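Local coordinates for protein tRNA modification GTPase MnmE (Chlorobium tepidum, PDB 3GEE) that binds and hydrolyses GTP and, as a homodimer, probably helps add a carboxymethylaminomethyl group to the wobble uridine (U34) of certain tRNAs, at residues 30-35 with 98-103; 65-70 with 77-82; 317-322 with 349-354; 344-349 with 370-375. All coordinates share one frame; numbering follows the deposited sequence.

Contacts 1 and 2 lie in the N-terminal folate-binding region, contacts 3 and 4 in the G domain; the centres of contacts 1 and 3 are about 53 Å apart. Contact 2, the hairpin 64-71/76-85, is nested in the loop closed by contact 1; strands 76-85 and 96-102 are neighbours in one sheet, and both contacts border the folinic acid of chain C and touch the second subunit. Farther along the chain, contacts 3 and 4 share V349 and strand 345-351, between strands 315-321 and 374-376 in a second sheet; their centres are about 11 Å apart. Folate and guanine nucleotide thus bind in separate parts of the subunit, each built round its own sheet.

Contact 1: residues 30-35 with 98-103; sequences LAIVRI and EFTCHG. With FON (N-{[4-({[(6R)-2-amino-5-formyl-4-oxo-1,4,5,6,7,8-hexahydropteridin-6-yl]methyl}amino)phenyl]carbonyl}-L-glutamic acid), chain C; FON (N-{[4-({[(6R)-2-amino-5-formyl-4-oxo-1,4,5,6,7,8-hexahydropteridin-6-yl]methyl}amino)phenyl]carbonyl}-L-glutamic acid), chain B.
E98 and R34 lie side by side on one face of an antiparallel pair of strands, 30-36 and 96-102, in the N-terminal folate-binding region. E98 OE2 makes a salt bridge to R34 NE at 3.6 Å, and the two charged planes are 31° apart. E98 CG lies anti to the carbonyl carbon (chi1 -66°); from the carboxylate, OE1 accepts a hydrogen bond from NA2 of the chain B folinic acid at 2.6 Å, and R34 NH2 gives a weak one to O4 of the same pterin. F99 follows on the other face: F99 O accepts from V33 N at 2.8 Å, and V33 O lies at the edge of the F99 ring. T100 returns to the face of I32, with its CB 3.9 Å from I32 CG1. Its carbonyl O accepts from N8 of the second folinic acid, that of chain C. C101 pairs with A31 through two backbone bonds, A31 N to C101 O measuring 2.8 Å, and C101 SG packs on A31 CB. The H102 ring has C7 of the chain C ligand over one face, while its ND1 is hydrogen-bonded to D78. With the carboxylate gripping the amino edge of one pterin and a carbonyl receiving N8 of another, this strand pair contributes to two folate sites of the dimer, and the neighbouring R34 would probably favour a charged E98.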
# COMPACT_ATOMS: atom_id res chain seq x y z
N LEU A 30 7.18 4.55 3.23
CA LEU A 30 6.59 4.95 4.49
C LEU A 30 5.22 4.34 4.69
O LEU A 30 4.53 4.04 3.72
CB LEU A 30 6.44 6.47 4.54
CG LEU A 30 7.64 7.37 4.30
CD1 LEU A 30 7.15 8.77 4.14
CD2 LEU A 30 8.64 7.25 5.43
N ALA A 31 4.84 4.19 5.95
CA ALA A 31 3.50 3.77 6.34
C ALA A 31 3.02 4.65 7.49
O ALA A 31 3.84 5.26 8.18
CB ALA A 31 3.52 2.33 6.76
N ILE A 32 1.71 4.69 7.71
CA ILE A 32 1.12 5.46 8.80
C ILE A 32 0.28 4.56 9.71
O ILE A 32 -0.74 4.01 9.27
CB ILE A 32 0.20 6.58 8.28
CG1 ILE A 32 0.95 7.55 7.37
CG2 ILE A 32 -0.47 7.33 9.44
CD1 ILE A 32 0.04 8.37 6.49
N VAL A 33 0.68 4.42 10.97
CA VAL A 33 -0.20 3.86 11.98
C VAL A 33 -0.88 5.05 12.66
O VAL A 33 -0.19 5.95 13.16
CB VAL A 33 0.55 3.02 13.03
CG1 VAL A 33 -0.40 2.59 14.14
CG2 VAL A 33 1.20 1.80 12.39
N ARG A 34 -2.22 5.07 12.65
CA ARG A 34 -2.94 6.18 13.29
C ARG A 34 -3.83 5.76 14.46
O ARG A 34 -4.68 4.88 14.32
CB ARG A 34 -3.70 7.06 12.27
CG ARG A 34 -4.77 6.37 11.46
CD ARG A 34 -6.06 7.20 11.44
NE ARG A 34 -6.08 8.27 10.45
CZ ARG A 34 -7.05 8.44 9.55
NH1 ARG A 34 -8.08 7.60 9.49
NH2 ARG A 34 -7.00 9.45 8.70
N ILE A 35 -3.60 6.37 15.61
CA ILE A 35 -4.37 6.07 16.82
C ILE A 35 -5.20 7.26 17.26
O ILE A 35 -4.80 8.41 17.07
CB ILE A 35 -3.47 5.54 17.95
CG1 ILE A 35 -2.74 6.67 18.67
CG2 ILE A 35 -2.46 4.56 17.40
CD1 ILE A 35 -2.13 6.26 20.02
N GLU A 98 -0.44 10.35 14.98
CA GLU A 98 -0.22 9.55 13.78
C GLU A 98 1.27 9.30 13.58
O GLU A 98 2.03 10.20 13.19
CB GLU A 98 -0.76 10.26 12.54
CG GLU A 98 -2.26 10.42 12.49
CD GLU A 98 -2.73 11.08 11.20
OE1 GLU A 98 -1.87 11.60 10.45
OE2 GLU A 98 -3.96 11.09 10.96
N PHE A 99 1.69 8.07 13.85
CA PHE A 99 3.06 7.68 13.60
C PHE A 99 3.20 7.34 12.13
O PHE A 99 2.46 6.50 11.61
CB PHE A 99 3.43 6.48 14.46
CG PHE A 99 3.29 6.73 15.92
CD1 PHE A 99 4.33 7.31 16.64
CD2 PHE A 99 2.12 6.39 16.58
CE1 PHE A 99 4.21 7.55 17.99
CE2 PHE A 99 1.99 6.64 17.95
CZ PHE A 99 3.04 7.21 18.65
N THR A 100 4.12 7.99 11.43
CA THR A 100 4.45 7.51 10.11
C THR A 100 5.85 6.91 10.19
O THR A 100 6.81 7.59 10.54
CB THR A 100 4.30 8.57 8.98
OG1 THR A 100 5.56 8.83 8.37
CG2 THR A 100 3.66 9.86 9.49
N CYS A 101 5.93 5.61 9.90
CA CYS A 101 7.16 4.83 10.07
C CYS A 101 7.66 4.30 8.74
O CYS A 101 7.05 4.56 7.71
CB CYS A 101 6.88 3.66 10.99
SG CYS A 101 5.63 2.57 10.31
N HIS A 102 8.77 3.56 8.77
CA HIS A 102 9.29 2.89 7.57
C HIS A 102 8.28 1.87 7.04
O HIS A 102 7.70 1.10 7.81
CB HIS A 102 10.63 2.23 7.84
CG HIS A 102 11.75 3.20 8.03
ND1 HIS A 102 12.28 3.49 9.27
CD2 HIS A 102 12.43 3.97 7.14
CE1 HIS A 102 13.24 4.38 9.14
NE2 HIS A 102 13.36 4.69 7.86
N GLY A 103 8.08 1.88 5.73
CA GLY A 103 6.96 1.17 5.12
C GLY A 103 7.17 -0.30 4.83
O GLY A 103 6.73 -0.79 3.79
N1 FON C . 7.78 10.13 8.68
C2 FON C . 7.68 11.20 7.85
NA2 FON C . 6.54 11.94 7.87
N3 FON C . 8.68 11.55 7.01
C4 FON C . 9.85 10.86 6.93
O4 FON C . 10.73 11.24 6.13
C4A FON C . 10.00 9.67 7.81
N5 FON C . 11.10 8.82 7.94
C6 FON C . 11.33 8.47 9.36
C7 FON C . 10.19 7.49 9.63
N8 FON C . 8.97 8.27 9.54
C8A FON C . 8.87 9.35 8.71
C9 FON C . 12.71 7.91 9.70
N10 FON C . 13.79 8.75 9.21
C11 FON C . 14.67 12.75 10.00
C12 FON C . 15.57 11.73 10.29
C13 FON C . 15.26 10.40 10.03
C14 FON C . 14.03 10.06 9.47
C15 FON C . 13.13 11.09 9.15
C16 FON C . 13.44 12.43 9.42
C FON C . 15.06 14.18 10.30
O FON C . 14.25 15.08 10.16
N FON C . 16.32 14.40 10.71
CA FON C . 16.77 15.38 11.69
CB FON C . 16.24 15.08 13.10
CG FON C . 16.46 16.22 14.10
CD FON C . 15.28 16.34 15.06
OE1 FON C . 14.25 16.94 14.66
OE2 FON C . 15.38 15.86 16.21
CT FON C . 18.28 15.41 11.71
O1 FON C . 18.87 16.51 11.70
O2 FON C . 18.89 14.31 11.72
CP1 FON C . 11.78 8.41 6.96
O3 FON C . 11.83 7.22 6.69
N1 FON B . -3.35 13.53 6.66
C2 FON B . -3.12 13.17 7.94
NA2 FON B . -1.84 13.17 8.40
N3 FON B . -4.12 12.80 8.78
C4 FON B . -5.42 12.77 8.39
O4 FON B . -6.29 12.43 9.22
C4A FON B . -5.72 13.15 6.98
N5 FON B . -6.97 13.24 6.35
C6 FON B . -7.04 14.42 5.48
C7 FON B . -6.17 14.00 4.30
N8 FON B . -4.81 13.91 4.83
C8A FON B . -4.58 13.55 6.13
C9 FON B . -8.44 14.87 5.07
N10 FON B . -9.34 15.03 6.20
C11 FON B . -9.01 17.46 9.59
C12 FON B . -10.08 17.57 8.70
C13 FON B . -10.17 16.76 7.58
C14 FON B . -9.18 15.82 7.31
C15 FON B . -8.11 15.69 8.20
C16 FON B . -8.01 16.50 9.33
C FON B . -8.96 18.36 10.79
O FON B . -7.98 18.36 11.52
N FON B . -10.03 19.13 11.03
CA FON B . -10.05 20.49 11.56
CB FON B . -9.39 21.50 10.61
CG FON B . -9.13 22.87 11.24
CD FON B . -7.82 23.46 10.75
OE1 FON B . -6.75 23.07 11.27
OE2 FON B . -7.85 24.34 9.84
CT FON B . -11.48 20.90 11.83
O1 FON B . -11.76 21.47 12.92
O2 FON B . -12.33 20.67 10.95
CP1 FON B . -7.88 12.38 6.51
O3 FON B . -8.29 11.71 5.57

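Contact 2: residues 65-70 with 77-82; sequences AHFGRL and VDEVIA. With FON (N-{[4-({[(6R)-2-amino-5-formyl-4-oxo-1,4,5,6,7,8-hexahydropteridin-6-yl]methyl}amino)phenyl]carbonyl}-L-glutamic acid), chain C.
L70 and V80 cross at about a right angle, L70 CD1 resting 3.6 Å from V80 CG1, while L70 CB also touches V77 CB. On the opposite face F67 CD1 meets I81 CG1 at 3.9 Å. Anti to the backbone N (chi1 171°), F67 CG brings the ring beside the folinic acid of chain C: its aminobenzoyl carbon C12 lies over one ring face, 3.5 Å from F67 CZ. I81 CB borders the pterin of that ligand, 3.6 Å from N1. The two strands form an antiparallel beta hairpin in the folate-binding sheet, whose far side, at L70, packs on helix 105-117. Backbone bonds tie it at both ends and in the middle: H66 pairs with A82, G68 with V80, and V77 N reaches L70 O at 2.8 Å. Outward, E79 CG stands 3.5 Å from F67 CE1, with carboxylate and ring planes 60° apart. At the partly exposed edge E79 OE2 forms a long salt bridge to R69 NH2, 3.7 Å away and near the guanidinium plane.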
# COMPACT_ATOMS: atom_id res chain seq x y z
N ALA A 65 4.70 18.15 14.70
CA ALA A 65 5.34 16.87 14.38
C ALA A 65 6.59 16.64 15.23
O ALA A 65 7.30 17.59 15.56
CB ALA A 65 5.69 16.80 12.91
N HIS A 66 6.86 15.38 15.56
CA HIS A 66 7.96 15.04 16.46
C HIS A 66 8.75 13.82 16.01
O HIS A 66 8.20 12.74 15.84
CB HIS A 66 7.42 14.83 17.87
CG HIS A 66 6.52 15.93 18.33
ND1 HIS A 66 6.99 17.04 19.00
CD2 HIS A 66 5.19 16.11 18.17
CE1 HIS A 66 5.98 17.85 19.25
NE2 HIS A 66 4.88 17.31 18.76
N PHE A 67 10.05 14.02 15.82
CA PHE A 67 10.92 12.95 15.38
C PHE A 67 11.51 12.22 16.57
O PHE A 67 12.30 12.78 17.33
CB PHE A 67 12.04 13.49 14.48
CG PHE A 67 13.08 12.48 14.16
CD1 PHE A 67 12.79 11.39 13.36
CD2 PHE A 67 14.36 12.61 14.66
CE1 PHE A 67 13.76 10.44 13.06
CE2 PHE A 67 15.35 11.67 14.36
CZ PHE A 67 15.05 10.59 13.56
N GLY A 68 11.14 10.95 16.72
CA GLY A 68 11.68 10.12 17.79
C GLY A 68 11.72 8.64 17.47
O GLY A 68 11.66 8.25 16.30
N ARG A 69 11.81 7.82 18.51
CA ARG A 69 11.89 6.38 18.36
C ARG A 69 10.78 5.67 19.12
O ARG A 69 10.37 6.14 20.19
CB ARG A 69 13.24 5.87 18.84
CG ARG A 69 14.38 6.22 17.92
CD ARG A 69 15.72 5.81 18.50
NE ARG A 69 16.79 6.02 17.52
CZ ARG A 69 18.06 5.72 17.72
NH1 ARG A 69 18.47 5.20 18.87
NH2 ARG A 69 18.95 5.94 16.76
N LEU A 70 10.30 4.56 18.58
CA LEU A 70 9.35 3.72 19.30
C LEU A 70 10.11 2.60 19.99
O LEU A 70 11.14 2.14 19.49
CB LEU A 70 8.28 3.17 18.35
CG LEU A 70 7.32 4.22 17.81
CD1 LEU A 70 6.53 3.68 16.63
CD2 LEU A 70 6.38 4.71 18.91
N VAL A 77 11.83 -0.23 18.19
CA VAL A 77 10.91 -0.74 17.17
C VAL A 77 11.16 -0.08 15.82
O VAL A 77 11.30 -0.77 14.80
CB VAL A 77 9.44 -0.61 17.63
CG1 VAL A 77 8.48 -0.63 16.44
CG2 VAL A 77 9.11 -1.72 18.61
N ASP A 78 11.22 1.25 15.81
CA ASP A 78 11.52 2.01 14.59
C ASP A 78 11.83 3.48 14.90
O ASP A 78 11.61 3.95 16.02
CB ASP A 78 10.37 1.91 13.58
CG ASP A 78 10.76 2.39 12.18
OD1 ASP A 78 11.97 2.40 11.86
OD2 ASP A 78 9.85 2.76 11.41
N GLU A 79 12.35 4.17 13.90
CA GLU A 79 12.52 5.61 13.94
C GLU A 79 11.32 6.18 13.21
O GLU A 79 11.14 5.92 12.02
CB GLU A 79 13.78 5.97 13.18
CG GLU A 79 14.59 7.07 13.80
CD GLU A 79 15.96 7.18 13.16
OE1 GLU A 79 16.02 7.19 11.90
OE2 GLU A 79 16.96 7.26 13.91
N VAL A 80 10.49 6.95 13.91
CA VAL A 80 9.25 7.47 13.32
C VAL A 80 9.13 8.99 13.44
O VAL A 80 10.03 9.65 13.96
CB VAL A 80 8.00 6.80 13.93
CG1 VAL A 80 8.12 5.28 13.85
CG2 VAL A 80 7.77 7.25 15.37
N ILE A 81 8.02 9.53 12.94
CA ILE A 81 7.64 10.92 13.17
C ILE A 81 6.21 10.96 13.69
O ILE A 81 5.28 10.48 13.02
CB ILE A 81 7.81 11.81 11.92
CG1 ILE A 81 9.29 12.13 11.71
CG2 ILE A 81 6.98 13.09 12.04
CD1 ILE A 81 9.59 13.13 10.61
N ALA A 82 6.04 11.49 14.89
CA ALA A 82 4.71 11.55 15.50
C ALA A 82 4.05 12.87 15.17
O ALA A 82 4.68 13.93 15.25
CB ALA A 82 4.80 11.33 17.00
N1 FON C . 7.78 10.13 8.68
C2 FON C . 7.68 11.20 7.85
NA2 FON C . 6.54 11.94 7.87
N3 FON C . 8.68 11.55 7.01
C4 FON C . 9.85 10.86 6.93
O4 FON C . 10.73 11.24 6.13
C4A FON C . 10.00 9.67 7.81
N5 FON C . 11.10 8.82 7.94
C6 FON C . 11.33 8.47 9.36
C7 FON C . 10.19 7.49 9.63
N8 FON C . 8.97 8.27 9.54
C8A FON C . 8.87 9.35 8.71
C9 FON C . 12.71 7.91 9.70
N10 FON C . 13.79 8.75 9.21
C11 FON C . 14.67 12.75 10.00
C12 FON C . 15.57 11.73 10.29
C13 FON C . 15.26 10.40 10.03
C14 FON C . 14.03 10.06 9.47
C15 FON C . 13.13 11.09 9.15
C16 FON C . 13.44 12.43 9.42
C FON C . 15.06 14.18 10.30
O FON C . 14.25 15.08 10.16
N FON C . 16.32 14.40 10.71
CA FON C . 16.77 15.38 11.69
CB FON C . 16.24 15.08 13.10
CG FON C . 16.46 16.22 14.10
CD FON C . 15.28 16.34 15.06
OE1 FON C . 14.25 16.94 14.66
OE2 FON C . 15.38 15.86 16.21
CT FON C . 18.28 15.41 11.71
O1 FON C . 18.87 16.51 11.70
O2 FON C . 18.89 14.31 11.72
CP1 FON C . 11.78 8.41 6.96
O3 FON C . 11.83 7.22 6.69

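Contact 3: residues 317-322 with 349-354; sequences LYLLDL and VANKLD. With GDP (guanosine-5'-diphosphate), chain D.
V349, with more area buried here than any other residue of the two segments, sits against L317 and L319 where parallel strands 315-321 and 345-351 meet. The pair belongs to a beta-alpha-beta unit whose connecting helix is 331-340, and its second strand runs into the NKxD motif of the GTPases, here N351 to D354. V349 CG1, anti to the backbone N (chi1 -168°), meets L319 CD2 at 3.5 Å; the other branch, CG2, touches L317 CB. Its backbone is gripped on both sides, V349 N donating to Y318 O at 2.6 Å and V349 O accepting from L320 N. L322, just past the strand, turns its side chain toward the second segment. A350 CB is 3.7 Å from L322 CB and near both methyls of L322, and the L322 and L353 side chains lie side by side, CD2 against CD1; helix 360-370 packs on L322 as well. N351 CB rests on L319 CD2 at 3.7 Å, while N351 ND2 donates to A244 O and OD1 accepts from A379 N, beside the probable P-loop. K352 stretches past D321, its NZ forming a long salt bridge to D321 OD2 and a hydrogen bond to N243 O. D354, exposed beyond the packing, reads the guanine of GDP with both carboxylate oxygens: GDP N2 donates to D354 OD1 at 3.0 Å and GDP N1 to D354 OD2 at 2.7 Å.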
# COMPACT_ATOMS: atom_id res chain seq x y z
N LEU A 317 -26.75 -7.60 -22.97
CA LEU A 317 -26.16 -8.15 -24.18
C LEU A 317 -26.59 -9.60 -24.29
O LEU A 317 -26.19 -10.44 -23.48
CB LEU A 317 -24.63 -8.06 -24.15
CG LEU A 317 -23.88 -6.73 -24.01
CD1 LEU A 317 -22.38 -6.99 -24.06
CD2 LEU A 317 -24.27 -5.71 -25.07
N TYR A 318 -27.43 -9.90 -25.29
CA TYR A 318 -27.79 -11.28 -25.58
C TYR A 318 -26.83 -11.88 -26.60
O TYR A 318 -26.77 -11.43 -27.75
CB TYR A 318 -29.24 -11.43 -26.04
CG TYR A 318 -29.72 -12.86 -25.91
CD1 TYR A 318 -30.46 -13.27 -24.81
CD2 TYR A 318 -29.39 -13.82 -26.88
CE1 TYR A 318 -30.89 -14.59 -24.67
CE2 TYR A 318 -29.81 -15.14 -26.75
CZ TYR A 318 -30.56 -15.52 -25.65
OH TYR A 318 -30.97 -16.83 -25.52
N LEU A 319 -26.08 -12.88 -26.16
CA LEU A 319 -25.16 -13.59 -27.03
C LEU A 319 -25.82 -14.82 -27.61
O LEU A 319 -26.43 -15.62 -26.90
CB LEU A 319 -23.91 -14.01 -26.26
CG LEU A 319 -22.70 -13.08 -26.25
CD1 LEU A 319 -21.67 -13.62 -25.28
CD2 LEU A 319 -22.08 -12.95 -27.63
N LEU A 320 -25.71 -14.97 -28.93
CA LEU A 320 -26.17 -16.17 -29.60
C LEU A 320 -25.18 -16.50 -30.72
O LEU A 320 -24.74 -15.60 -31.44
CB LEU A 320 -27.60 -15.98 -30.12
CG LEU A 320 -27.94 -15.50 -31.53
CD1 LEU A 320 -29.42 -15.71 -31.81
CD2 LEU A 320 -27.56 -14.04 -31.73
N ASP A 321 -24.79 -17.77 -30.84
CA ASP A 321 -23.78 -18.12 -31.84
C ASP A 321 -24.29 -18.12 -33.29
O ASP A 321 -24.96 -19.05 -33.75
CB ASP A 321 -22.94 -19.37 -31.49
CG ASP A 321 -23.76 -20.53 -30.94
OD1 ASP A 321 -24.84 -20.29 -30.36
OD2 ASP A 321 -23.29 -21.68 -31.05
N LEU A 322 -23.96 -17.03 -33.98
CA LEU A 322 -24.36 -16.75 -35.35
C LEU A 322 -24.03 -17.91 -36.27
O LEU A 322 -22.90 -18.42 -36.26
CB LEU A 322 -23.65 -15.48 -35.82
CG LEU A 322 -23.84 -14.86 -37.20
CD1 LEU A 322 -25.28 -14.41 -37.42
CD2 LEU A 322 -22.89 -13.69 -37.35
N VAL A 349 -26.01 -9.77 -29.65
CA VAL A 349 -24.63 -10.00 -30.02
C VAL A 349 -24.49 -11.38 -30.66
O VAL A 349 -24.49 -12.41 -29.98
CB VAL A 349 -23.69 -9.87 -28.81
CG1 VAL A 349 -22.25 -9.81 -29.26
CG2 VAL A 349 -24.03 -8.62 -28.00
N ALA A 350 -24.38 -11.38 -31.99
CA ALA A 350 -24.24 -12.60 -32.76
C ALA A 350 -22.78 -13.03 -32.76
O ALA A 350 -21.93 -12.39 -33.39
CB ALA A 350 -24.75 -12.39 -34.18
N ASN A 351 -22.48 -14.11 -32.04
CA ASN A 351 -21.11 -14.59 -31.86
C ASN A 351 -20.68 -15.62 -32.90
O ASN A 351 -21.51 -16.17 -33.63
CB ASN A 351 -20.93 -15.14 -30.44
CG ASN A 351 -19.47 -15.23 -30.03
OD1 ASN A 351 -18.62 -14.50 -30.53
ND2 ASN A 351 -19.18 -16.13 -29.10
N LYS A 352 -19.38 -15.88 -32.96
CA LYS A 352 -18.79 -16.88 -33.87
C LYS A 352 -18.88 -16.45 -35.34
O LYS A 352 -19.17 -17.26 -36.22
CB LYS A 352 -19.41 -18.27 -33.64
CG LYS A 352 -19.22 -18.83 -32.24
CD LYS A 352 -19.59 -20.30 -32.17
CE LYS A 352 -19.23 -20.92 -30.82
NZ LYS A 352 -20.15 -20.49 -29.73
N LEU A 353 -18.61 -15.17 -35.58
CA LEU A 353 -18.62 -14.59 -36.92
C LEU A 353 -17.40 -15.02 -37.75
O LEU A 353 -17.41 -14.92 -38.98
CB LEU A 353 -18.69 -13.06 -36.83
CG LEU A 353 -18.56 -12.17 -38.07
CD1 LEU A 353 -19.82 -12.20 -38.92
CD2 LEU A 353 -18.21 -10.75 -37.67
N ASP A 354 -16.35 -15.49 -37.07
CA ASP A 354 -15.11 -15.89 -37.74
C ASP A 354 -15.29 -17.06 -38.71
O ASP A 354 -14.54 -17.17 -39.69
CB ASP A 354 -14.00 -16.17 -36.72
CG ASP A 354 -14.44 -17.09 -35.60
OD1 ASP A 354 -14.50 -18.32 -35.83
OD2 ASP A 354 -14.70 -16.59 -34.49
PB GDP D . -20.32 -20.07 -22.35
O1B GDP D . -19.85 -19.02 -21.37
O2B GDP D . -21.81 -19.93 -22.58
O3B GDP D . -20.02 -21.44 -21.81
O3A GDP D . -19.56 -19.87 -23.74
PA GDP D . -17.96 -19.96 -23.82
O1A GDP D . -17.36 -18.58 -23.81
O2A GDP D . -17.41 -20.80 -22.68
O5' GDP D . -17.69 -20.67 -25.24
C5' GDP D . -17.96 -22.06 -25.41
C4' GDP D . -17.08 -22.60 -26.53
O4' GDP D . -17.33 -21.86 -27.73
C3' GDP D . -15.61 -22.46 -26.20
O3' GDP D . -15.04 -23.76 -25.98
C2' GDP D . -14.98 -21.73 -27.38
O2' GDP D . -13.92 -22.49 -27.98
C1' GDP D . -16.10 -21.51 -28.38
N9 GDP D . -16.14 -20.09 -28.83
C8 GDP D . -16.54 -19.04 -28.09
N7 GDP D . -16.45 -17.89 -28.79
C5 GDP D . -16.00 -18.19 -30.02
C6 GDP D . -15.69 -17.43 -31.26
O6 GDP D . -15.83 -16.19 -31.32
N1 GDP D . -15.23 -18.12 -32.31
C2 GDP D . -15.06 -19.46 -32.29
N2 GDP D . -14.60 -20.07 -33.40
N3 GDP D . -15.33 -20.21 -31.18
C4 GDP D . -15.79 -19.64 -30.04

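Contact 4: residues 344-349 with 370-375; sequences AKFLTV and TGTEVI
Both backbone polar atoms of T348 are bonded to the second segment: T348 N donates to E373 O at 2.8 Å, and I375 N donates to T348 O, also at 2.8 Å. The hydroxyls of T348 and T372 face each other too, but the modelled separation is doubtful because T348 OG1 sits too close to another atom. T372 N in turn donates to T370 OG1 at 3.3 Å with an N-H...O angle of 163°, an ST turn from T370 to T372; G371, between them, has positive phi. The two T348 backbone bonds join the strands of a parallel beta-alpha-beta unit of the G domain, strand 345-351, helix 360-370 and strand 374-376, the last being the outermost strand of the sheet in this chain. One face carries T348 and V374: V374 CG2, anti to the carbonyl carbon and beside the backbone N, meets T348 CB at 3.8 Å, and both residues pack on I366 of helix 360-370. V349 and I375 share the other face, packing on L388 and H391 of helix 385-392. L347, although its CB points away from the second segment, swings CD1 back to I375 CD1 at 3.5 Å. Farther out, F346 CD1 touches T372 CG2 at 3.9 Å, and I334 of helix 331-340 packs on T372.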
# COMPACT_ATOMS: atom_id res chain seq x y z
N ALA A 344 -34.26 -1.45 -19.65
CA ALA A 344 -32.89 -1.75 -20.07
C ALA A 344 -32.63 -1.40 -21.53
O ALA A 344 -33.56 -1.20 -22.31
CB ALA A 344 -32.58 -3.21 -19.82
N LYS A 345 -31.35 -1.31 -21.88
CA LYS A 345 -30.97 -1.23 -23.28
C LYS A 345 -30.64 -2.63 -23.77
O LYS A 345 -29.82 -3.33 -23.17
CB LYS A 345 -29.77 -0.30 -23.49
CG LYS A 345 -29.51 -0.04 -24.96
CD LYS A 345 -28.13 0.52 -25.22
CE LYS A 345 -27.90 0.67 -26.71
NZ LYS A 345 -26.65 1.42 -27.02
N PHE A 346 -31.30 -3.03 -24.85
CA PHE A 346 -31.08 -4.35 -25.41
C PHE A 346 -30.13 -4.31 -26.60
O PHE A 346 -30.13 -3.35 -27.37
CB PHE A 346 -32.39 -5.02 -25.81
CG PHE A 346 -32.37 -6.50 -25.65
CD1 PHE A 346 -31.83 -7.31 -26.64
CD2 PHE A 346 -32.84 -7.09 -24.49
CE1 PHE A 346 -31.78 -8.68 -26.49
CE2 PHE A 346 -32.80 -8.47 -24.33
CZ PHE A 346 -32.27 -9.26 -25.33
N LEU A 347 -29.31 -5.35 -26.72
CA LEU A 347 -28.28 -5.40 -27.73
C LEU A 347 -27.99 -6.87 -28.05
O LEU A 347 -27.50 -7.61 -27.19
CB LEU A 347 -27.02 -4.70 -27.20
CG LEU A 347 -26.20 -3.76 -28.08
CD1 LEU A 347 -25.37 -4.53 -29.09
CD2 LEU A 347 -27.09 -2.71 -28.76
N THR A 348 -28.33 -7.28 -29.27
CA THR A 348 -28.15 -8.68 -29.69
C THR A 348 -26.77 -8.88 -30.27
O THR A 348 -26.39 -8.24 -31.26
CB THR A 348 -29.22 -9.12 -30.70
OG1 THR A 348 -30.52 -8.89 -30.15
CG2 THR A 348 -29.08 -10.61 -31.03
N VAL A 349 -26.01 -9.77 -29.65
CA VAL A 349 -24.63 -10.00 -30.02
C VAL A 349 -24.49 -11.38 -30.66
O VAL A 349 -24.49 -12.41 -29.98
CB VAL A 349 -23.69 -9.87 -28.81
CG1 VAL A 349 -22.25 -9.81 -29.26
CG2 VAL A 349 -24.03 -8.62 -28.00
N THR A 370 -36.56 -10.21 -34.25
CA THR A 370 -36.56 -9.84 -32.84
C THR A 370 -36.83 -8.35 -32.61
O THR A 370 -37.24 -7.95 -31.52
CB THR A 370 -35.22 -10.15 -32.20
OG1 THR A 370 -34.21 -9.39 -32.86
CG2 THR A 370 -34.91 -11.63 -32.32
N GLY A 371 -36.60 -7.55 -33.65
CA GLY A 371 -36.77 -6.11 -33.57
C GLY A 371 -35.71 -5.44 -32.72
O GLY A 371 -35.86 -4.29 -32.32
N THR A 372 -34.64 -6.18 -32.42
CA THR A 372 -33.52 -5.65 -31.66
C THR A 372 -32.42 -5.23 -32.63
O THR A 372 -32.52 -5.49 -33.84
CB THR A 372 -32.95 -6.70 -30.70
OG1 THR A 372 -32.31 -7.74 -31.46
CG2 THR A 372 -34.05 -7.30 -29.83
N GLU A 373 -31.37 -4.60 -32.11
CA GLU A 373 -30.18 -4.32 -32.90
C GLU A 373 -29.14 -5.43 -32.75
O GLU A 373 -28.82 -5.86 -31.63
CB GLU A 373 -29.57 -2.97 -32.54
CG GLU A 373 -29.87 -1.89 -33.57
CD GLU A 373 -28.77 -0.84 -33.66
OE1 GLU A 373 -28.28 -0.40 -32.60
OE2 GLU A 373 -28.39 -0.46 -34.79
N VAL A 374 -28.61 -5.88 -33.88
CA VAL A 374 -27.69 -7.01 -33.92
C VAL A 374 -26.28 -6.57 -34.30
O VAL A 374 -26.09 -5.70 -35.16
CB VAL A 374 -28.19 -8.11 -34.90
CG1 VAL A 374 -27.21 -9.27 -34.97
CG2 VAL A 374 -29.55 -8.62 -34.48
N ILE A 375 -25.28 -7.16 -33.63
CA ILE A 375 -23.88 -6.92 -33.95
C ILE A 375 -23.12 -8.23 -34.12
O ILE A 375 -23.21 -9.13 -33.27
CB ILE A 375 -23.20 -6.02 -32.89
CG1 ILE A 375 -23.70 -4.58 -33.03
CG2 ILE A 375 -21.67 -6.04 -33.05
CD1 ILE A 375 -23.43 -3.71 -31.84